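Local coordinates for protein plasmodium falciparum gamete antigen 27/25 (Plasmodium falciparum, PDB 1N81) that is needed for sexual development of the malaria parasite as a gametocyte protein, and probably dimerises, though its molecular activity is not established, at residues A[13-18]-A[111-116]; A[119-124]-A[172-177]. All blocks are in the same frame, centred on the assembly; numbering follows the deposited sequence.

How the contacts relate
Contact 1 comes first along the chain, setting the start of helix 13-35 against the later part of helix 96-122. Contact 2 follows, pairing the last turn of that same helix 96-122 with the loop that follows helix 156-173. Their centres lie about 11 Å apart, and contact 1 is the nearer to the centre of the chain. The two also meet directly: Val18 packs on Val173, and Arg14 NH1 approaches Val173 O too closely for a hydrogen bond there to be certain. Helix 96-122 is thus bordered near its C-terminal end by both the first long helix and the loop leaving the last, which brings the first and last helices of this all-helical chain together beside it.

Contact 1: residues A[13-18]-A[111-116]; sequences PRIRKV and RVIEEV
Ile15 and Glu114 make the nearest approach, with Ile15 CG2 lying 4.0 Å from Glu114 CG as the two side chains run alongside each other in opposite senses. Ile15 CG2 stands anti to the backbone N, which turns this methyl toward the other helix; it also reaches Ile113 CG2 at 4.5 Å, a loose apolar touch. Beyond CG the Glu114 chain is extended and carries the carboxylate toward helix 13-35. There a water donates to Glu114 OE2 at 2.7 Å and to Ile15 O at 3.0 Å, joining side chain to main chain across the gap. Arg16 comes closest through its CA, 4.2 Å from Glu114 OE2, while its guanidinium is directed elsewhere; with Arg16 NE 6.5 Å from Glu114 OE2, any attraction is probably modest. This is antiparallel helix packing within an all-helical fold: the short axes run at 170° to each other and come within 10.5 Å at their closest, a spacing wide enough for the bridging water. Farther out, Val174 touches Ile15, Phe169 of helix 156-173 lies against Ile113, and Leu11 meets Glu114. At the start of helix 13-35, Arg14 NH2 hydrogen-bonds to Leu68 O.

Contact 2: residues A[119-124]-A[172-177]; sequences NVDHAR and DVVDSY
Two first torsions bring Asp121 and Ser176 together. Asp121 has CG anti to its carbonyl carbon (chi1 -66°), which carries the carboxylate toward the loop 174-177, while Ser176 holds OG between its backbone N and carbonyl carbon (chi1 68°), on a CB already directed at the helix. The hydroxyl donates to the carboxylate, with Ser176 OG 2.8 Å from Asp121 OD1. It arrives from above the carboxylate plane, 46° out of it, so the bond is of ordinary length but tilted against the acceptor group. Ser176 CB follows at 3.6 Å from Asp121 OD1, and the two residues also mark the nearer backbone approach, Asp121 CA to Ser176 CA 6.7 Å.

Beside this polar pair lies a small apolar one. Val120 and Val174 both point across the contact and meet through single methyls, Val120 CG1 to Val174 CG1 4.3 Å. The Val174 methyl also sits in plane at the edge of the Tyr177 ring, a contact made inside the loop itself. Helix 126-133 borders the same region, with Ile132 against Val120 and Met133 against Val174. Lys129 of this helix hydrogen-bonds through NZ to Val120 O and Ala123 O.

Val174 is the first residue to leave helical backbone angles after helix 156-173. Here, then, the last turn of helix 96-122 meets the loop leaving helix 156-173 in an all-helical fold, and the two are fastened by a serine-aspartate hydrogen bond and a valine pair.

Contact 1: residues A[13-18]-A[111-116]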
ATOM      1  N   PRO A  13      -7.168  -3.396  12.400  1.00 41.42           N
ATOM      2  CA  PRO A  13      -7.341  -4.560  11.526  1.00 39.26           C
ATOM      3  C   PRO A  13      -7.689  -4.124  10.102  1.00 46.02           C
ATOM      4  O   PRO A  13      -7.404  -4.855   9.148  1.00 39.04           O
ATOM      5  CB  PRO A  13      -8.481  -5.340  12.182  1.00 40.49           C
ATOM      6  CG  PRO A  13      -8.299  -4.998  13.647  1.00 48.09           C
ATOM      7  CD  PRO A  13      -8.029  -3.505  13.592  1.00 48.96           C
ATOM      8  N   ARG A  14      -8.305  -2.947   9.959  1.00 38.30           N
ATOM      9  CA  ARG A  14      -8.652  -2.446   8.623  1.00 41.45           C
ATOM     10  C   ARG A  14      -7.382  -2.156   7.794  1.00 29.07           C
ATOM     11  O   ARG A  14      -7.332  -2.464   6.599  1.00 35.11           O
ATOM     12  CB  ARG A  14      -9.460  -1.154   8.690  1.00 47.15           C
ATOM     13  CG  ARG A  14      -9.904  -0.773   7.303  1.00 38.89           C
ATOM     14  CD  ARG A  14     -10.655   0.549   7.235  1.00 39.86           C
ATOM     15  NE  ARG A  14     -11.557   0.402   6.122  1.00 48.78           N
ATOM     16  CZ  ARG A  14     -11.580   1.195   5.082  1.00 42.78           C
ATOM     17  NH1 ARG A  14     -10.753   2.220   5.022  1.00 68.73           N
ATOM     18  NH2 ARG A  14     -12.387   0.927   4.080  1.00 42.91           N
ATOM     19  N   ILE A  15      -6.384  -1.561   8.436  1.00 30.62           N
ATOM     20  CA  ILE A  15      -5.106  -1.268   7.781  1.00 32.70           C
ATOM     21  C   ILE A  15      -4.475  -2.600   7.363  1.00 38.68           C
ATOM     22  O   ILE A  15      -4.051  -2.784   6.220  1.00 33.31           O
ATOM     23  CB  ILE A  15      -4.161  -0.558   8.746  1.00 32.65           C
ATOM     24  CG1 ILE A  15      -4.625   0.891   8.945  1.00 38.04           C
ATOM     25  CG2 ILE A  15      -2.733  -0.589   8.212  1.00 34.22           C
ATOM     26  CD1 ILE A  15      -4.363   1.779   7.737  1.00 41.08           C
ATOM     27  N   ARG A  16      -4.462  -3.544   8.297  1.00 35.03           N
ATOM     28  CA  ARG A  16      -3.875  -4.864   8.051  1.00 38.90           C
ATOM     29  C   ARG A  16      -4.524  -5.566   6.861  1.00 40.08           C
ATOM     30  O   ARG A  16      -3.819  -6.091   5.990  1.00 39.80           O
ATOM     31  CB  ARG A  16      -3.988  -5.703   9.337  1.00 47.34           C
ATOM     32  CG  ARG A  16      -3.476  -7.128   9.300  1.00 63.00           C
ATOM     33  CD  ARG A  16      -3.491  -7.686  10.738  1.00 77.91           C
ATOM     34  NE  ARG A  16      -2.927  -9.033  10.859  1.00 87.69           N
ATOM     35  CZ  ARG A  16      -2.486  -9.563  11.999  1.00 90.41           C
ATOM     36  NH1 ARG A  16      -2.539  -8.861  13.125  1.00 85.85           N
ATOM     37  NH2 ARG A  16      -1.989 -10.794  12.012  1.00 93.13           N
ATOM     38  N   LYS A  17      -5.861  -5.580   6.813  1.00 34.04           N
ATOM     39  CA  LYS A  17      -6.550  -6.230   5.699  1.00 36.67           C
ATOM     40  C   LYS A  17      -6.468  -5.485   4.363  1.00 35.59           C
ATOM     41  O   LYS A  17      -6.185  -6.099   3.322  1.00 38.94           O
ATOM     42  CB  LYS A  17      -8.025  -6.494   6.034  1.00 34.83           C
ATOM     43  CG  LYS A  17      -8.205  -7.559   7.131  1.00 52.80           C
ATOM     44  CD  LYS A  17      -9.640  -7.639   7.602  1.00 61.90           C
ATOM     45  CE  LYS A  17      -9.807  -8.611   8.754  1.00 72.87           C
ATOM     46  NZ  LYS A  17     -11.178  -8.492   9.327  1.00 70.79           N
ATOM     47  N   VAL A  18      -6.719  -4.182   4.364  1.00 30.38           N
ATOM     48  CA  VAL A  18      -6.672  -3.466   3.097  1.00 35.40           C
ATOM     49  C   VAL A  18      -5.214  -3.496   2.590  1.00 31.76           C
ATOM     50  O   VAL A  18      -4.961  -3.655   1.397  1.00 31.24           O
ATOM     51  CB  VAL A  18      -7.187  -2.007   3.238  1.00 34.75           C
ATOM     52  CG1 VAL A  18      -7.251  -1.341   1.852  1.00 32.72           C
ATOM     53  CG2 VAL A  18      -8.581  -2.017   3.831  1.00 36.96           C
ATOM     54  N   ARG A 111       5.102  -1.993   5.281  1.00 32.53           N
ATOM     55  CA  ARG A 111       5.565  -1.741   6.637  1.00 38.14           C
ATOM     56  C   ARG A 111       5.569  -0.233   7.026  1.00 36.38           C
ATOM     57  O   ARG A 111       5.246   0.123   8.161  1.00 31.63           O
ATOM     58  CB  ARG A 111       6.978  -2.258   6.810  1.00 38.60           C
ATOM     59  CG  ARG A 111       7.558  -1.976   8.152  1.00 54.21           C
ATOM     60  CD  ARG A 111       6.770  -2.662   9.272  1.00 68.54           C
ATOM     61  NE  ARG A 111       7.621  -2.898  10.440  1.00 82.20           N
ATOM     62  CZ  ARG A 111       8.118  -4.087  10.792  1.00 76.59           C
ATOM     63  NH1 ARG A 111       7.846  -5.165  10.072  1.00 68.24           N
ATOM     64  NH2 ARG A 111       8.884  -4.196  11.871  1.00 78.65           N
ATOM     65  N   VAL A 112       5.973   0.646   6.118  1.00 30.08           N
ATOM     66  CA  VAL A 112       5.987   2.059   6.475  1.00 28.58           C
ATOM     67  C   VAL A 112       4.536   2.524   6.691  1.00 33.40           C
ATOM     68  O   VAL A 112       4.252   3.222   7.676  1.00 36.51           O
ATOM     69  CB  VAL A 112       6.704   2.915   5.428  1.00 33.32           C
ATOM     70  CG1 VAL A 112       6.513   4.400   5.739  1.00 30.75           C
ATOM     71  CG2 VAL A 112       8.182   2.594   5.463  1.00 37.57           C
ATOM     72  N   ILE A 113       3.625   2.077   5.816  1.00 34.24           N
ATOM     73  CA  ILE A 113       2.195   2.399   5.957  1.00 38.21           C
ATOM     74  C   ILE A 113       1.720   2.022   7.361  1.00 40.27           C
ATOM     75  O   ILE A 113       1.125   2.843   8.069  1.00 32.82           O
ATOM     76  CB  ILE A 113       1.302   1.640   4.920  1.00 28.08           C
ATOM     77  CG1 ILE A 113       1.492   2.255   3.532  1.00 28.39           C
ATOM     78  CG2 ILE A 113      -0.160   1.705   5.333  1.00 31.13           C
ATOM     79  CD1 ILE A 113       0.744   1.544   2.415  1.00 32.54           C
ATOM     80  N   GLU A 114       2.013   0.790   7.786  1.00 35.95           N
ATOM     81  CA  GLU A 114       1.574   0.356   9.110  1.00 32.03           C
ATOM     82  C   GLU A 114       2.130   1.174  10.251  1.00 30.95           C
ATOM     83  O   GLU A 114       1.391   1.598  11.136  1.00 38.43           O
ATOM     84  CB  GLU A 114       1.873  -1.127   9.326  1.00 30.94           C
ATOM     85  CG  GLU A 114       1.000  -1.943   8.424  1.00 30.93           C
ATOM     86  CD  GLU A 114       1.156  -3.424   8.647  1.00 40.38           C
ATOM     87  OE1 GLU A 114       2.110  -3.852   9.319  1.00 37.09           O
ATOM     88  OE2 GLU A 114       0.313  -4.157   8.124  1.00 34.72           O
ATOM     89  N   GLU A 115       3.421   1.414  10.216  1.00 31.47           N
ATOM     90  CA  GLU A 115       4.104   2.172  11.251  1.00 38.56           C
ATOM     91  C   GLU A 115       3.498   3.591  11.344  1.00 51.83           C
ATOM     92  O   GLU A 115       3.209   4.114  12.431  1.00 48.13           O
ATOM     93  CB  GLU A 115       5.574   2.246  10.860  1.00 50.14           C
ATOM     94  CG  GLU A 115       6.530   2.615  11.934  1.00 63.98           C
ATOM     95  CD  GLU A 115       6.718   1.510  12.932  1.00 60.01           C
ATOM     96  OE1 GLU A 115       6.604   0.305  12.555  1.00 48.69           O
ATOM     97  OE2 GLU A 115       6.993   1.876  14.090  1.00 68.69           O
ATOM     98  N   VAL A 116       3.330   4.239  10.199  1.00 43.81           N
ATOM     99  CA  VAL A 116       2.769   5.568  10.226  1.00 35.17           C
ATOM    100  C   VAL A 116       1.337   5.514  10.768  1.00 39.94           C
ATOM    101  O   VAL A 116       0.921   6.422  11.494  1.00 36.80           O
ATOM    102  CB  VAL A 116       2.773   6.229   8.830  1.00 39.05           C
ATOM    103  CG1 VAL A 116       2.050   7.564   8.884  1.00 32.85           C
ATOM    104  CG2 VAL A 116       4.193   6.438   8.364  1.00 32.66           C
TER
HETATM  105  O   HOH W   1      -1.167  -3.482   5.972  1.00 37.37           O

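Contact 2: residues A[119-124]-A[172-177]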
ATOM      1  N   ASN A 119       1.271   5.797  14.551  1.00 38.06           N
ATOM      2  CA  ASN A 119       1.479   7.152  15.058  1.00 43.19           C
ATOM      3  C   ASN A 119       0.174   7.949  14.882  1.00 46.69           C
ATOM      4  O   ASN A 119      -0.194   8.728  15.744  1.00 47.64           O
ATOM      5  CB  ASN A 119       2.638   7.842  14.316  1.00 41.16           C
ATOM      6  CG  ASN A 119       4.019   7.289  14.721  1.00 48.13           C
ATOM      7  OD1 ASN A 119       4.682   7.820  15.605  1.00 51.35           O
ATOM      8  ND2 ASN A 119       4.434   6.213  14.084  1.00 55.95           N
ATOM      9  N   VAL A 120      -0.523   7.734  13.769  1.00 42.95           N
ATOM     10  CA  VAL A 120      -1.797   8.412  13.524  1.00 50.65           C
ATOM     11  C   VAL A 120      -2.847   8.069  14.613  1.00 51.59           C
ATOM     12  O   VAL A 120      -3.428   8.958  15.230  1.00 45.67           O
ATOM     13  CB  VAL A 120      -2.355   8.051  12.117  1.00 44.68           C
ATOM     14  CG1 VAL A 120      -3.794   8.545  11.969  1.00 42.81           C
ATOM     15  CG2 VAL A 120      -1.460   8.693  11.027  1.00 33.19           C
ATOM     16  N   ASP A 121      -3.065   6.785  14.860  1.00 51.36           N
ATOM     17  CA  ASP A 121      -4.024   6.344  15.876  1.00 52.93           C
ATOM     18  C   ASP A 121      -3.769   6.947  17.264  1.00 58.14           C
ATOM     19  O   ASP A 121      -4.710   7.219  18.017  1.00 52.73           O
ATOM     20  CB  ASP A 121      -3.992   4.819  16.047  1.00 48.48           C
ATOM     21  CG  ASP A 121      -4.473   4.069  14.829  1.00 52.44           C
ATOM     22  OD1 ASP A 121      -5.133   4.671  13.947  1.00 47.97           O
ATOM     23  OD2 ASP A 121      -4.190   2.851  14.766  1.00 52.73           O
ATOM     24  N   HIS A 122      -2.498   7.126  17.609  1.00 52.98           N
ATOM     25  CA  HIS A 122      -2.147   7.655  18.916  1.00 59.95           C
ATOM     26  C   HIS A 122      -2.246   9.160  19.039  1.00 58.10           C
ATOM     27  O   HIS A 122      -2.184   9.668  20.149  1.00 56.22           O
ATOM     28  CB  HIS A 122      -0.739   7.220  19.318  1.00 59.67           C
ATOM     29  CG  HIS A 122      -0.571   5.733  19.440  1.00 85.53           C
ATOM     30  ND1 HIS A 122       0.631   5.147  19.778  1.00 90.36           N
ATOM     31  CD2 HIS A 122      -1.446   4.716  19.244  1.00 86.25           C
ATOM     32  CE1 HIS A 122       0.490   3.831  19.782  1.00 92.41           C
ATOM     33  NE2 HIS A 122      -0.760   3.545  19.461  1.00 94.11           N
ATOM     34  N   ALA A 123      -2.376   9.877  17.923  1.00 48.23           N
ATOM     35  CA  ALA A 123      -2.487  11.336  17.993  1.00 51.98           C
ATOM     36  C   ALA A 123      -3.919  11.693  18.417  1.00 53.61           C
ATOM     37  O   ALA A 123      -4.878  11.013  18.052  1.00 52.05           O
ATOM     38  CB  ALA A 123      -2.149  11.968  16.660  1.00 55.18           C
ATOM     39  N   ARG A 124      -4.046  12.754  19.199  1.00 58.81           N
ATOM     40  CA  ARG A 124      -5.334  13.188  19.732  1.00 64.90           C
ATOM     41  C   ARG A 124      -6.252  13.898  18.741  1.00 57.58           C
ATOM     42  O   ARG A 124      -7.368  13.465  18.496  1.00 62.95           O
ATOM     43  CB  ARG A 124      -5.083  14.110  20.928  1.00 71.34           C
ATOM     44  CG  ARG A 124      -6.285  14.385  21.814  1.00 83.05           C
ATOM     45  CD  ARG A 124      -5.879  15.303  22.966  1.00 96.26           C
ATOM     46  NE  ARG A 124      -6.843  15.266  24.066  1.00109.51           N
ATOM     47  CZ  ARG A 124      -6.642  15.817  25.262  1.00112.19           C
ATOM     48  NH1 ARG A 124      -5.506  16.458  25.520  1.00109.92           N
ATOM     49  NH2 ARG A 124      -7.573  15.714  26.207  1.00106.97           N
ATOM     50  N   ASP A 172      -7.127   7.555   2.521  1.00 36.55           N
ATOM     51  CA  ASP A 172      -8.198   6.719   2.019  1.00 38.55           C
ATOM     52  C   ASP A 172      -8.636   5.602   2.924  1.00 39.85           C
ATOM     53  O   ASP A 172      -9.808   5.245   2.937  1.00 44.98           O
ATOM     54  CB  ASP A 172      -7.798   6.008   0.725  1.00 35.75           C
ATOM     55  CG  ASP A 172      -7.816   6.904  -0.441  1.00 46.87           C
ATOM     56  OD1 ASP A 172      -8.242   8.066  -0.262  1.00 48.44           O
ATOM     57  OD2 ASP A 172      -7.418   6.448  -1.524  1.00 39.02           O
ATOM     58  N   VAL A 173      -7.699   5.029   3.667  1.00 39.11           N
ATOM     59  CA  VAL A 173      -8.033   3.844   4.439  1.00 36.04           C
ATOM     60  C   VAL A 173      -8.257   3.940   5.936  1.00 33.02           C
ATOM     61  O   VAL A 173      -9.142   3.275   6.456  1.00 39.91           O
ATOM     62  CB  VAL A 173      -6.974   2.733   4.116  1.00 38.03           C
ATOM     63  CG1 VAL A 173      -7.306   1.434   4.851  1.00 29.53           C
ATOM     64  CG2 VAL A 173      -6.926   2.509   2.575  1.00 33.36           C
ATOM     65  N   VAL A 174      -7.461   4.746   6.624  1.00 32.35           N
ATOM     66  CA  VAL A 174      -7.599   4.902   8.065  1.00 34.49           C
ATOM     67  C   VAL A 174      -9.026   5.343   8.372  1.00 44.85           C
ATOM     68  O   VAL A 174      -9.551   6.250   7.713  1.00 40.45           O
ATOM     69  CB  VAL A 174      -6.627   5.971   8.611  1.00 37.28           C
ATOM     70  CG1 VAL A 174      -6.873   6.188  10.115  1.00 30.10           C
ATOM     71  CG2 VAL A 174      -5.172   5.520   8.390  1.00 33.52           C
ATOM     72  N   ASP A 175      -9.646   4.704   9.366  1.00 41.61           N
ATOM     73  CA  ASP A 175     -11.013   5.027   9.771  1.00 43.96           C
ATOM     74  C   ASP A 175     -11.163   5.031  11.287  1.00 46.24           C
ATOM     75  O   ASP A 175     -12.263   5.240  11.802  1.00 50.78           O
ATOM     76  CB  ASP A 175     -12.009   4.021   9.177  1.00 45.63           C
ATOM     77  CG  ASP A 175     -11.954   2.660   9.868  1.00 46.90           C
ATOM     78  OD1 ASP A 175     -12.800   1.789   9.579  1.00 48.63           O
ATOM     79  OD2 ASP A 175     -11.058   2.463  10.703  1.00 53.60           O
ATOM     80  N   SER A 176     -10.061   4.832  12.001  1.00 44.59           N
ATOM     81  CA  SER A 176     -10.098   4.769  13.461  1.00 45.59           C
ATOM     82  C   SER A 176     -10.568   6.041  14.174  1.00 41.37           C
ATOM     83  O   SER A 176     -11.067   5.973  15.281  1.00 41.76           O
ATOM     84  CB  SER A 176      -8.715   4.393  14.010  1.00 45.48           C
ATOM     85  OG  SER A 176      -7.785   5.442  13.773  1.00 50.62           O
ATOM     86  N   TYR A 177     -10.400   7.197  13.553  1.00 38.58           N
ATOM     87  CA  TYR A 177     -10.804   8.448  14.185  1.00 42.51           C
ATOM     88  C   TYR A 177     -12.227   8.892  13.767  1.00 47.09           C
ATOM     89  O   TYR A 177     -12.719   9.906  14.240  1.00 49.27           O
ATOM     90  CB  TYR A 177      -9.814   9.531  13.802  1.00 34.79           C
ATOM     91  CG  TYR A 177      -9.874   9.829  12.316  1.00 47.71           C
ATOM     92  CD1 TYR A 177     -10.792  10.755  11.790  1.00 34.04           C
ATOM     93  CD2 TYR A 177      -9.081   9.105  11.423  1.00 41.37           C
ATOM     94  CE1 TYR A 177     -10.913  10.934  10.386  1.00 38.11           C
ATOM     95  CE2 TYR A 177      -9.188   9.274  10.034  1.00 40.67           C
ATOM     96  CZ  TYR A 177     -10.097  10.179   9.515  1.00 43.06           C
ATOM     97  OH  TYR A 177     -10.164  10.284   8.142  1.00 37.02           O
TER